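Local coordinates for protein PA1221 (Pseudomonas aeruginosa, PDB 4DG8) that is an AMP-binding enzyme of the ANL superfamily, which also carries a phosphopantetheine attachment region and here holds adenosine monophosphate, at residues D60-L65 with L94-L99; R178-A183 with R375-R380; C447-R452 with L460-T465. All coordinates share one frame; numbering follows the deposited sequence.

Contact 1: D60-L65 with L94-L99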
ATOM      1  N   ASP A  60      25.914   6.961   1.878  1.00 33.86           N
ATOM      2  CA  ASP A  60      26.996   6.898   0.887  1.00 40.70           C
ATOM      3  C   ASP A  60      26.611   6.112  -0.377  1.00 36.23           C
ATOM      4  O   ASP A  60      26.868   6.551  -1.512  1.00 30.36           O
ATOM      5  CB  ASP A  60      28.258   6.257   1.476  1.00 40.63           C
ATOM      6  CG  ASP A  60      28.950   7.130   2.513  1.00 38.23           C
ATOM      7  OD1 ASP A  60      28.627   8.341   2.628  1.00 36.99           O
ATOM      8  OD2 ASP A  60      29.836   6.583   3.211  1.00 30.34           O
ATOM      9  N   SER A  61      26.027   4.934  -0.186  1.00 33.58           N
ATOM     10  CA  SER A  61      25.666   4.106  -1.334  1.00 33.07           C
ATOM     11  C   SER A  61      24.596   4.802  -2.181  1.00 27.43           C
ATOM     12  O   SER A  61      24.683   4.857  -3.417  1.00 29.96           O
ATOM     13  CB  SER A  61      25.201   2.719  -0.882  1.00 33.15           C
ATOM     14  OG  SER A  61      26.223   2.059  -0.151  1.00 33.75           O
ATOM     15  N   ALA A  62      23.596   5.349  -1.502  1.00 23.21           N
ATOM     16  CA  ALA A  62      22.504   6.042  -2.166  1.00 26.27           C
ATOM     17  C   ALA A  62      22.974   7.323  -2.856  1.00 27.03           C
ATOM     18  O   ALA A  62      22.505   7.646  -3.928  1.00 27.74           O
ATOM     19  CB  ALA A  62      21.366   6.336  -1.177  1.00 19.25           C
ATOM     20  N   GLU A  63      23.891   8.058  -2.236  1.00 21.99           N
ATOM     21  CA  GLU A  63      24.474   9.241  -2.874  1.00 27.06           C
ATOM     22  C   GLU A  63      25.186   8.846  -4.164  1.00 28.39           C
ATOM     23  O   GLU A  63      25.009   9.496  -5.199  1.00 24.60           O
ATOM     24  CB  GLU A  63      25.430   9.985  -1.926  1.00 32.07           C
ATOM     25  CG  GLU A  63      24.723  10.745  -0.788  1.00 32.94           C
ATOM     26  CD  GLU A  63      25.660  11.641   0.028  1.00 38.69           C
ATOM     27  OE1 GLU A  63      26.837  11.275   0.251  1.00 39.33           O
ATOM     28  OE2 GLU A  63      25.213  12.731   0.438  1.00 43.32           O
ATOM     29  N   GLN A  64      25.973   7.771  -4.114  1.00 28.40           N
ATOM     30  CA  GLN A  64      26.672   7.304  -5.325  1.00 29.01           C
ATOM     31  C   GLN A  64      25.721   6.908  -6.475  1.00 29.68           C
ATOM     32  O   GLN A  64      25.860   7.354  -7.650  1.00 37.94           O
ATOM     33  CB  GLN A  64      27.611   6.144  -4.979  1.00 33.58           C
ATOM     34  CG  GLN A  64      28.438   5.672  -6.159  1.00 48.19           C
ATOM     35  CD  GLN A  64      29.356   4.530  -5.797  1.00 68.67           C
ATOM     36  OE1 GLN A  64      29.539   4.212  -4.618  1.00 77.36           O
ATOM     37  NE2 GLN A  64      29.938   3.897  -6.810  1.00 73.17           N
ATOM     38  N   LEU A  65      24.734   6.081  -6.133  1.00 33.82           N
ATOM     39  CA  LEU A  65      23.720   5.715  -7.111  1.00 29.51           C
ATOM     40  C   LEU A  65      23.016   6.972  -7.652  1.00 27.75           C
ATOM     41  O   LEU A  65      22.706   7.070  -8.843  1.00 26.84           O
ATOM     42  CB  LEU A  65      22.710   4.739  -6.502  1.00 23.10           C
ATOM     43  CG  LEU A  65      21.572   4.320  -7.435  1.00 21.43           C
ATOM     44  CD1 LEU A  65      22.140   3.800  -8.747  1.00 26.44           C
ATOM     45  CD2 LEU A  65      20.702   3.247  -6.758  1.00 22.54           C
ATOM     46  N   LEU A  94      15.644   3.213  -3.606  1.00 17.95           N
ATOM     47  CA  LEU A  94      14.560   4.137  -3.273  1.00 22.94           C
ATOM     48  C   LEU A  94      15.137   5.454  -2.771  1.00 25.86           C
ATOM     49  O   LEU A  94      14.661   6.544  -3.140  1.00 26.46           O
ATOM     50  CB  LEU A  94      13.631   3.546  -2.201  1.00 18.53           C
ATOM     51  CG  LEU A  94      12.912   2.236  -2.546  1.00 18.83           C
ATOM     52  CD1 LEU A  94      11.999   1.863  -1.393  1.00 23.17           C
ATOM     53  CD2 LEU A  94      12.106   2.368  -3.842  1.00 18.54           C
ATOM     54  N   LEU A  95      16.160   5.366  -1.918  1.00 18.61           N
ATOM     55  CA  LEU A  95      16.724   6.610  -1.396  1.00 14.99           C
ATOM     56  C   LEU A  95      17.452   7.396  -2.499  1.00 16.51           C
ATOM     57  O   LEU A  95      17.404   8.619  -2.521  1.00 17.69           O
ATOM     58  CB  LEU A  95      17.664   6.347  -0.198  1.00 20.71           C
ATOM     59  CG  LEU A  95      18.322   7.555   0.469  1.00 20.50           C
ATOM     60  CD1 LEU A  95      17.257   8.543   0.988  1.00 23.05           C
ATOM     61  CD2 LEU A  95      19.263   7.108   1.608  1.00 24.27           C
ATOM     62  N   ALA A  96      18.156   6.696  -3.390  1.00 23.63           N
ATOM     63  CA  ALA A  96      18.928   7.379  -4.431  1.00 22.35           C
ATOM     64  C   ALA A  96      17.976   8.094  -5.412  1.00 21.50           C
ATOM     65  O   ALA A  96      18.243   9.221  -5.877  1.00 20.79           O
ATOM     66  CB  ALA A  96      19.820   6.391  -5.160  1.00 19.39           C
ATOM     67  N   ILE A  97      16.855   7.434  -5.693  1.00 20.47           N
ATOM     68  CA  ILE A  97      15.814   8.025  -6.521  1.00 20.36           C
ATOM     69  C   ILE A  97      15.301   9.293  -5.858  1.00 19.07           C
ATOM     70  O   ILE A  97      15.283  10.352  -6.483  1.00 20.45           O
ATOM     71  CB  ILE A  97      14.661   7.044  -6.815  1.00 24.21           C
ATOM     72  CG1 ILE A  97      15.097   6.042  -7.884  1.00 22.41           C
ATOM     73  CG2 ILE A  97      13.438   7.806  -7.354  1.00 21.84           C
ATOM     74  CD1 ILE A  97      14.368   4.690  -7.817  1.00 19.54           C
ATOM     75  N   LEU A  98      14.933   9.208  -4.579  1.00 18.71           N
ATOM     76  CA  LEU A  98      14.450  10.417  -3.900  1.00 20.48           C
ATOM     77  C   LEU A  98      15.472  11.558  -3.842  1.00 19.53           C
ATOM     78  O   LEU A  98      15.122  12.727  -4.047  1.00 20.67           O
ATOM     79  CB  LEU A  98      13.946  10.086  -2.496  1.00 25.63           C
ATOM     80  CG  LEU A  98      12.792   9.080  -2.461  1.00 22.24           C
ATOM     81  CD1 LEU A  98      12.294   9.008  -1.040  1.00 19.72           C
ATOM     82  CD2 LEU A  98      11.677   9.492  -3.422  1.00 14.83           C
ATOM     83  N   LEU A  99      16.721  11.207  -3.545  1.00 19.41           N
ATOM     84  CA  LEU A  99      17.836  12.153  -3.516  1.00 23.47           C
ATOM     85  C   LEU A  99      18.006  12.898  -4.830  1.00 23.16           C
ATOM     86  O   LEU A  99      18.486  14.043  -4.846  1.00 18.34           O
ATOM     87  CB  LEU A  99      19.144  11.418  -3.233  1.00 21.03           C
ATOM     88  CG  LEU A  99      19.461  11.026  -1.779  1.00 29.40           C
ATOM     89  CD1 LEU A  99      20.675  10.060  -1.702  1.00 22.61           C
ATOM     90  CD2 LEU A  99      19.713  12.286  -0.955  1.00 23.98           C
TER
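Leu99 CD1 sits above the flat Ala62-Glu63 peptide group, 3.8 Å from Ala62 C, whereas Ala96 CB comes to the oxygen end of the same group, 3.2 Å from Ala62 O. The remaining contacts are aliphatic. Ala62 CB points into the facing helix and meets Leu95 at the branch, 3.6 Å from Leu95 CD2, with Leu99 CD1 at 3.8 Å from Ala62 CB. On the next turn, Leu65 has CG anti to its backbone N (chi1 178°), which sets CG 3.5 Å from Ala96 CB; Leu65 CB and CD2 are almost as near, so one methyl is met by three carbons. Toward the surface, Glu63 touches Leu99 CD1 through its CG methylene. The two alanines are the closest CA pair, 4.4 Å between Ala62 CA and Ala96 CA, and their small side chains let the axes of 60-65 and 94-99 approach to 7.9 Å. No hydrogen bond crosses. Phe33 and Val30 of helix 29-39 extend the apolar cluster on Leu95 and Leu99, and Ser66 also lies against Leu99. The signed crossing angle of the two segments, -54°, fits ridges-into-grooves packing. Helix 88-99 is the crossover of a beta-alpha-beta unit between the adjacent parallel strands 79-83 and 103-106, and helix 55-72 packs against it in the large AMP-binding domain.

Contact 2: R178-A183 with R375-R380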
ATOM      1  N   ARG A 178      -8.998   0.596 -16.394  1.00 40.86           N
ATOM      2  CA  ARG A 178      -7.671   1.124 -16.669  1.00 40.09           C
ATOM      3  C   ARG A 178      -6.944   1.550 -15.403  1.00 41.46           C
ATOM      4  O   ARG A 178      -7.468   2.324 -14.590  1.00 35.90           O
ATOM      5  CB  ARG A 178      -7.738   2.269 -17.672  1.00 45.39           C
ATOM      6  CG  ARG A 178      -8.108   1.797 -19.054  1.00 54.58           C
ATOM      7  CD  ARG A 178      -8.265   2.957 -20.003  1.00 67.58           C
ATOM      8  NE  ARG A 178      -8.665   2.496 -21.328  1.00 77.34           N
ATOM      9  CZ  ARG A 178      -7.814   2.271 -22.323  1.00 84.76           C
ATOM     10  NH1 ARG A 178      -6.514   2.477 -22.140  1.00 85.58           N
ATOM     11  NH2 ARG A 178      -8.261   1.847 -23.502  1.00 87.20           N
ATOM     12  N   PRO A 179      -5.728   1.027 -15.223  1.00 43.67           N
ATOM     13  CA  PRO A 179      -4.929   1.334 -14.030  1.00 33.95           C
ATOM     14  C   PRO A 179      -4.681   2.840 -13.893  1.00 25.72           C
ATOM     15  O   PRO A 179      -4.288   3.507 -14.852  1.00 25.60           O
ATOM     16  CB  PRO A 179      -3.615   0.576 -14.277  1.00 37.10           C
ATOM     17  CG  PRO A 179      -3.578   0.335 -15.775  1.00 43.99           C
ATOM     18  CD  PRO A 179      -5.012   0.174 -16.184  1.00 44.44           C
ATOM     19  N   LYS A 180      -4.921   3.370 -12.702  1.00 22.25           N
ATOM     20  CA  LYS A 180      -4.732   4.791 -12.452  1.00 32.07           C
ATOM     21  C   LYS A 180      -3.496   5.030 -11.579  1.00 28.61           C
ATOM     22  O   LYS A 180      -3.329   4.404 -10.529  1.00 32.90           O
ATOM     23  CB  LYS A 180      -5.990   5.385 -11.814  1.00 26.03           C
ATOM     24  CG  LYS A 180      -7.247   5.171 -12.653  1.00 29.77           C
ATOM     25  CD  LYS A 180      -7.075   5.706 -14.086  1.00 33.70           C
ATOM     26  CE  LYS A 180      -8.339   5.508 -14.918  1.00 31.50           C
ATOM     27  NZ  LYS A 180      -8.290   6.152 -16.278  1.00 34.94           N
ATOM     28  N   ALA A 181      -2.627   5.932 -12.020  1.00 30.27           N
ATOM     29  CA  ALA A 181      -1.384   6.186 -11.297  1.00 30.27           C
ATOM     30  C   ALA A 181      -1.554   7.265 -10.235  1.00 21.36           C
ATOM     31  O   ALA A 181      -1.834   8.411 -10.560  1.00 23.82           O
ATOM     32  CB  ALA A 181      -0.301   6.577 -12.264  1.00 25.58           C
ATOM     33  N   ILE A 182      -1.367   6.888  -8.970  1.00 25.03           N
ATOM     34  CA  ILE A 182      -1.461   7.836  -7.862  1.00 28.54           C
ATOM     35  C   ILE A 182      -0.094   8.397  -7.495  1.00 24.49           C
ATOM     36  O   ILE A 182       0.785   7.658  -7.077  1.00 26.21           O
ATOM     37  CB  ILE A 182      -2.122   7.185  -6.626  1.00 17.92           C
ATOM     38  CG1 ILE A 182      -3.574   6.816  -6.944  1.00 14.88           C
ATOM     39  CG2 ILE A 182      -2.023   8.105  -5.393  1.00 20.17           C
ATOM     40  CD1 ILE A 182      -4.217   5.831  -5.929  1.00 16.48           C
ATOM     41  N   ALA A 183       0.100   9.703  -7.671  1.00 25.73           N
ATOM     42  CA  ALA A 183       1.409  10.283  -7.344  1.00 24.79           C
ATOM     43  C   ALA A 183       1.385  10.839  -5.943  1.00 23.48           C
ATOM     44  O   ALA A 183       0.639  11.768  -5.636  1.00 23.00           O
ATOM     45  CB  ALA A 183       1.841  11.349  -8.357  1.00 17.49           C
ATOM     46  N   ARG A 375      -1.686  10.600 -11.914  1.00 25.96           N
ATOM     47  CA  ARG A 375      -0.651  11.147 -12.773  1.00 25.20           C
ATOM     48  C   ARG A 375      -1.069  11.019 -14.232  1.00 22.99           C
ATOM     49  O   ARG A 375      -0.773  11.881 -15.066  1.00 30.27           O
ATOM     50  CB  ARG A 375       0.667  10.411 -12.514  1.00 26.97           C
ATOM     51  CG  ARG A 375       1.869  11.022 -13.201  1.00 30.08           C
ATOM     52  CD  ARG A 375       2.329  12.316 -12.504  1.00 31.90           C
ATOM     53  NE  ARG A 375       3.593  12.721 -13.099  1.00 24.00           N
ATOM     54  CZ  ARG A 375       4.263  13.836 -12.823  1.00 34.33           C
ATOM     55  NH1 ARG A 375       3.810  14.704 -11.919  1.00 30.47           N
ATOM     56  NH2 ARG A 375       5.412  14.063 -13.452  1.00 29.30           N
ATOM     57  N   ASN A 376      -1.773   9.932 -14.523  1.00 23.15           N
ATOM     58  CA  ASN A 376      -2.230   9.629 -15.871  1.00 26.55           C
ATOM     59  C   ASN A 376      -3.699   9.933 -16.207  1.00 34.08           C
ATOM     60  O   ASN A 376      -4.158   9.576 -17.300  1.00 29.60           O
ATOM     61  CB  ASN A 376      -1.902   8.173 -16.214  1.00 27.64           C
ATOM     62  CG  ASN A 376      -2.751   7.199 -15.447  1.00 29.64           C
ATOM     63  OD1 ASN A 376      -3.242   7.514 -14.356  1.00 26.32           O
ATOM     64  ND2 ASN A 376      -2.962   6.009 -16.023  1.00 23.92           N
ATOM     65  N   ASP A 377      -4.463  10.495 -15.270  1.00 29.84           N
ATOM     66  CA  ASP A 377      -5.851  10.871 -15.591  1.00 30.22           C
ATOM     67  C   ASP A 377      -6.215  12.243 -15.008  1.00 29.31           C
ATOM     68  O   ASP A 377      -6.589  12.345 -13.829  1.00 28.96           O
ATOM     69  CB  ASP A 377      -6.776   9.804 -14.992  1.00 33.44           C
ATOM     70  CG  ASP A 377      -8.201   9.855 -15.541  1.00 34.86           C
ATOM     71  OD1 ASP A 377      -8.664  10.930 -15.977  1.00 33.94           O
ATOM     72  OD2 ASP A 377      -8.857   8.790 -15.520  1.00 29.01           O
ATOM     73  N   ALA A 378      -6.245  13.263 -15.857  1.00 33.22           N
ATOM     74  CA  ALA A 378      -6.452  14.628 -15.387  1.00 38.53           C
ATOM     75  C   ALA A 378      -7.914  14.827 -14.997  1.00 36.95           C
ATOM     76  O   ALA A 378      -8.216  15.422 -13.960  1.00 36.16           O
ATOM     77  CB  ALA A 378      -6.049  15.639 -16.475  1.00 34.03           C
ATOM     78  N   ALA A 379      -8.814  14.338 -15.848  1.00 31.47           N
ATOM     79  CA  ALA A 379     -10.248  14.459 -15.603  1.00 33.59           C
ATOM     80  C   ALA A 379     -10.610  13.829 -14.272  1.00 27.40           C
ATOM     81  O   ALA A 379     -11.345  14.405 -13.469  1.00 41.85           O
ATOM     82  CB  ALA A 379     -11.037  13.803 -16.720  1.00 31.26           C
ATOM     83  N   ARG A 380     -10.078  12.638 -14.041  1.00 27.36           N
ATOM     84  CA  ARG A 380     -10.332  11.940 -12.796  1.00 33.92           C
ATOM     85  C   ARG A 380      -9.729  12.673 -11.609  1.00 35.66           C
ATOM     86  O   ARG A 380     -10.275  12.622 -10.513  1.00 32.39           O
ATOM     87  CB  ARG A 380      -9.804  10.517 -12.863  1.00 37.42           C
ATOM     88  CG  ARG A 380     -10.145   9.677 -11.650  1.00 36.25           C
ATOM     89  CD  ARG A 380      -9.825   8.214 -11.911  1.00 48.49           C
ATOM     90  NE  ARG A 380     -10.367   7.794 -13.203  1.00 61.18           N
ATOM     91  CZ  ARG A 380     -11.564   7.240 -13.370  1.00 65.41           C
ATOM     92  NH1 ARG A 380     -12.347   7.025 -12.319  1.00 65.01           N
ATOM     93  NH2 ARG A 380     -11.972   6.893 -14.584  1.00 67.38           N
TER
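Asp377 OD2 is gripped from opposite faces of its carboxylate: Lys180 NZ reaches it at 2.8 Å, 32° out of the plane on the anti side, and Arg380 NE at 2.9 Å, 55° out of it. Two like charges, with Lys180 NZ and Arg380 NE 4.1 Å apart, thus share one oxygen, which probably offsets their repulsion. The Lys180 side chain crosses Arg380 at about a right angle, with Lys180 CE 3.5 Å from Arg380 NE. The other carboxylate oxygen, Asp377 OD1, accepts from Arg380 N and caps the helix that starts at Ala378. The Asn376 side-chain amide pairs with the strand backbone much as a peptide group would: OD1 takes a nearly straight bond from Ala181 N (2.9 Å, 176°), arriving above the carbonyl plane, and ND2 gives to Pro179 O at 3.1 Å and also to Gln122 OE1. Arg375 N donates to Ala181 O. Lys180 is the lysine of the glycine-rich signature loop of the family. In the fold, 375-380 leads from edge strand 373-374 into helix 378-384; strand 180-185 pairs antiparallel with 373-374 on one side and 166-172 on the other, and helix 113-123 packs on Pro179 and Ala181.

Contact 3: C447-R452 with L460-T465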
ATOM      1  N   CYS A 447     -21.259 -13.685 -17.169  1.00 58.79           N
ATOM      2  CA  CYS A 447     -20.143 -14.080 -16.313  1.00 55.64           C
ATOM      3  C   CYS A 447     -20.280 -13.514 -14.899  1.00 54.22           C
ATOM      4  O   CYS A 447     -20.700 -12.369 -14.716  1.00 54.17           O
ATOM      5  CB  CYS A 447     -18.822 -13.606 -16.927  1.00 60.27           C
ATOM      6  SG  CYS A 447     -17.406 -13.588 -15.778  1.00 60.56           S
ATOM      7  N   ALA A 448     -19.901 -14.309 -13.899  1.00 47.05           N
ATOM      8  CA  ALA A 448     -19.863 -13.843 -12.519  1.00 51.60           C
ATOM      9  C   ALA A 448     -18.506 -14.100 -11.849  1.00 51.68           C
ATOM     10  O   ALA A 448     -17.968 -15.215 -11.887  1.00 52.73           O
ATOM     11  CB  ALA A 448     -20.991 -14.474 -11.702  1.00 53.38           C
ATOM     12  N   LEU A 449     -17.965 -13.049 -11.241  1.00 45.10           N
ATOM     13  CA  LEU A 449     -16.734 -13.144 -10.483  1.00 47.22           C
ATOM     14  C   LEU A 449     -17.061 -13.242  -8.997  1.00 51.67           C
ATOM     15  O   LEU A 449     -17.815 -12.429  -8.463  1.00 57.16           O
ATOM     16  CB  LEU A 449     -15.833 -11.935 -10.754  1.00 42.33           C
ATOM     17  CG  LEU A 449     -15.290 -11.821 -12.185  1.00 42.49           C
ATOM     18  CD1 LEU A 449     -14.393 -10.603 -12.329  1.00 46.19           C
ATOM     19  CD2 LEU A 449     -14.542 -13.085 -12.566  1.00 39.85           C
ATOM     20  N   LEU A 450     -16.489 -14.249  -8.346  1.00 45.51           N
ATOM     21  CA  LEU A 450     -16.719 -14.523  -6.935  1.00 54.35           C
ATOM     22  C   LEU A 450     -15.390 -14.470  -6.190  1.00 59.39           C
ATOM     23  O   LEU A 450     -14.324 -14.563  -6.800  1.00 58.56           O
ATOM     24  CB  LEU A 450     -17.335 -15.914  -6.753  1.00 58.98           C
ATOM     25  CG  LEU A 450     -18.648 -16.261  -7.453  1.00 66.65           C
ATOM     26  CD1 LEU A 450     -19.007 -17.714  -7.169  1.00 69.63           C
ATOM     27  CD2 LEU A 450     -19.777 -15.330  -7.020  1.00 68.25           C
ATOM     28  N   VAL A 451     -15.455 -14.315  -4.871  1.00 58.13           N
ATOM     29  CA  VAL A 451     -14.256 -14.340  -4.041  1.00 58.75           C
ATOM     30  C   VAL A 451     -14.412 -15.349  -2.906  1.00 66.93           C
ATOM     31  O   VAL A 451     -15.490 -15.470  -2.322  1.00 68.33           O
ATOM     32  CB  VAL A 451     -13.924 -12.945  -3.452  1.00 51.83           C
ATOM     33  CG1 VAL A 451     -12.662 -13.012  -2.591  1.00 51.39           C
ATOM     34  CG2 VAL A 451     -13.753 -11.917  -4.565  1.00 48.58           C
ATOM     35  N   ARG A 452     -13.342 -16.086  -2.610  1.00 64.98           N
ATOM     36  CA  ARG A 452     -13.350 -17.011  -1.473  1.00 59.36           C
ATOM     37  C   ARG A 452     -12.009 -16.939  -0.764  1.00 53.07           C
ATOM     38  O   ARG A 452     -11.073 -16.330  -1.268  1.00 44.05           O
ATOM     39  CB  ARG A 452     -13.649 -18.445  -1.922  1.00 61.42           C
ATOM     40  CG  ARG A 452     -12.513 -19.106  -2.683  1.00 65.16           C
ATOM     41  CD  ARG A 452     -12.885 -20.499  -3.164  1.00 64.99           C
ATOM     42  NE  ARG A 452     -11.774 -21.139  -3.862  1.00 62.33           N
ATOM     43  CZ  ARG A 452     -11.848 -22.323  -4.463  1.00 66.06           C
ATOM     44  NH1 ARG A 452     -12.987 -23.003  -4.456  1.00 73.79           N
ATOM     45  NH2 ARG A 452     -10.782 -22.831  -5.072  1.00 61.49           N
ATOM     46  N   LEU A 460      -9.977 -15.365  -6.560  1.00 49.58           N
ATOM     47  CA  LEU A 460     -10.989 -14.954  -7.499  1.00 49.06           C
ATOM     48  C   LEU A 460     -11.442 -16.218  -8.216  1.00 50.56           C
ATOM     49  O   LEU A 460     -10.628 -17.082  -8.546  1.00 41.08           O
ATOM     50  CB  LEU A 460     -10.385 -13.960  -8.481  1.00 50.47           C
ATOM     51  CG  LEU A 460     -11.320 -13.093  -9.314  1.00 56.29           C
ATOM     52  CD1 LEU A 460     -12.210 -12.245  -8.414  1.00 55.73           C
ATOM     53  CD2 LEU A 460     -10.485 -12.215 -10.240  1.00 49.64           C
ATOM     54  N   LEU A 461     -12.745 -16.344  -8.414  1.00 35.68           N
ATOM     55  CA  LEU A 461     -13.311 -17.468  -9.145  1.00 50.78           C
ATOM     56  C   LEU A 461     -14.167 -16.899 -10.260  1.00 45.69           C
ATOM     57  O   LEU A 461     -14.892 -15.928 -10.051  1.00 53.65           O
ATOM     58  CB  LEU A 461     -14.163 -18.348  -8.230  1.00 50.74           C
ATOM     59  CG  LEU A 461     -13.460 -19.075  -7.080  1.00 61.28           C
ATOM     60  CD1 LEU A 461     -14.434 -20.014  -6.388  1.00 59.03           C
ATOM     61  CD2 LEU A 461     -12.246 -19.838  -7.583  1.00 64.07           C
ATOM     62  N   CYS A 462     -14.081 -17.483 -11.448  1.00 39.01           N
ATOM     63  CA  CYS A 462     -14.871 -16.998 -12.576  1.00 36.66           C
ATOM     64  C   CYS A 462     -15.825 -18.054 -13.138  1.00 47.41           C
ATOM     65  O   CYS A 462     -15.383 -19.076 -13.670  1.00 49.02           O
ATOM     66  CB  CYS A 462     -13.960 -16.501 -13.700  1.00 35.87           C
ATOM     67  SG  CYS A 462     -14.829 -16.261 -15.274  1.00 54.14           S
ATOM     68  N   ALA A 463     -17.128 -17.792 -13.027  1.00 44.81           N
ATOM     69  CA  ALA A 463     -18.146 -18.655 -13.630  1.00 47.92           C
ATOM     70  C   ALA A 463     -18.692 -17.999 -14.897  1.00 48.50           C
ATOM     71  O   ALA A 463     -18.918 -16.793 -14.925  1.00 52.61           O
ATOM     72  CB  ALA A 463     -19.271 -18.924 -12.639  1.00 42.74           C
ATOM     73  N   TRP A 464     -18.898 -18.773 -15.954  1.00 43.34           N
ATOM     74  CA  TRP A 464     -19.395 -18.173 -17.185  1.00 48.29           C
ATOM     75  C   TRP A 464     -20.347 -19.070 -17.962  1.00 55.76           C
ATOM     76  O   TRP A 464     -20.351 -20.290 -17.778  1.00 59.09           O
ATOM     77  CB  TRP A 464     -18.234 -17.698 -18.074  1.00 52.85           C
ATOM     78  CG  TRP A 464     -17.255 -18.767 -18.478  1.00 56.01           C
ATOM     79  CD1 TRP A 464     -16.167 -19.196 -17.768  1.00 58.56           C
ATOM     80  CD2 TRP A 464     -17.258 -19.519 -19.696  1.00 61.74           C
ATOM     81  NE1 TRP A 464     -15.503 -20.178 -18.465  1.00 57.41           N
ATOM     82  CE2 TRP A 464     -16.152 -20.394 -19.653  1.00 63.89           C
ATOM     83  CE3 TRP A 464     -18.094 -19.543 -20.818  1.00 63.52           C
ATOM     84  CZ2 TRP A 464     -15.861 -21.282 -20.687  1.00 67.33           C
ATOM     85  CZ3 TRP A 464     -17.802 -20.427 -21.846  1.00 64.14           C
ATOM     86  CH2 TRP A 464     -16.695 -21.283 -21.773  1.00 66.84           C
ATOM     87  N   THR A 465     -21.171 -18.446 -18.803  1.00 51.05           N
ATOM     88  CA  THR A 465     -22.090 -19.173 -19.675  1.00 61.42           C
ATOM     89  C   THR A 465     -21.788 -18.785 -21.109  1.00 59.44           C
ATOM     90  O   THR A 465     -21.421 -17.638 -21.376  1.00 55.46           O
ATOM     91  CB  THR A 465     -23.569 -18.836 -19.385  1.00 64.07           C
ATOM     92  OG1 THR A 465     -23.801 -17.441 -19.623  1.00 61.64           O
ATOM     93  CG2 THR A 465     -23.941 -19.194 -17.943  1.00 63.75           C
TER
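Leu461 O accepts a nearly straight bond from Leu450 N (2.9 Å, 170°), with a weaker CA-H...O contact from Leu449 CA (3.4 Å) beside it. Leu450 O likewise accepts from Leu461 N, with a weaker CA-H...O contact from Leu460 CA. Together with the reciprocal bonds of Ala448 and Ala463, these four N-H...O bonds fix an antiparallel register, with Leu449 facing Cys462 as a non-hydrogen-bonded pair. On their face, Leu449 CD2 touches Cys462 CB at 3.6 Å. Cys447 and Cys462 both have SG anti to the backbone N, bringing Cys447 SG within 3.7 Å of Cys462 SG, too far for a disulfide. Helix 431-439 covers this face, with Phe438 on Cys447. At the end of 447-452, Arg452 stretches from CG to NE at about a right angle to Leu461: Arg452 CD is 3.6 Å from Leu461 CD1, and Leu461 CD2 stands 3.9 Å above the guanidinium plane, offset toward its rim. Gln459 OE1 accepts from Arg452 NE. Leu507 of helix 504-510 packs on Ala448, Leu450 and Ala463. The chemistry implies a hairpin aligned by its main chain and joined through apolar side chains, while Arg452 lends its hydrocarbon stem and a flat face.

Along the chain the three contacts follow in series. Contacts 1 and 2 both belong to the surroundings of the seven-stranded mixed sheet: contact 1 includes a helix packed beside it, and contact 2 lies at its far border, where 180-185 meets 373-374. Their centres are 27 Å apart. Contact 3 belongs to a separate three-stranded sheet, 444-454, 457-466 and 487-490, in the C-terminal part of the chain; its centre is 28 Å from contact 2 and 45 Å from contact 1, on the opposite side of the chain's centre. Adenosine monophosphate lies about 11 Å from Lys180's side chain and about 14 Å from Val451's, so neither contact touches it; the two lie in different parts of the fold.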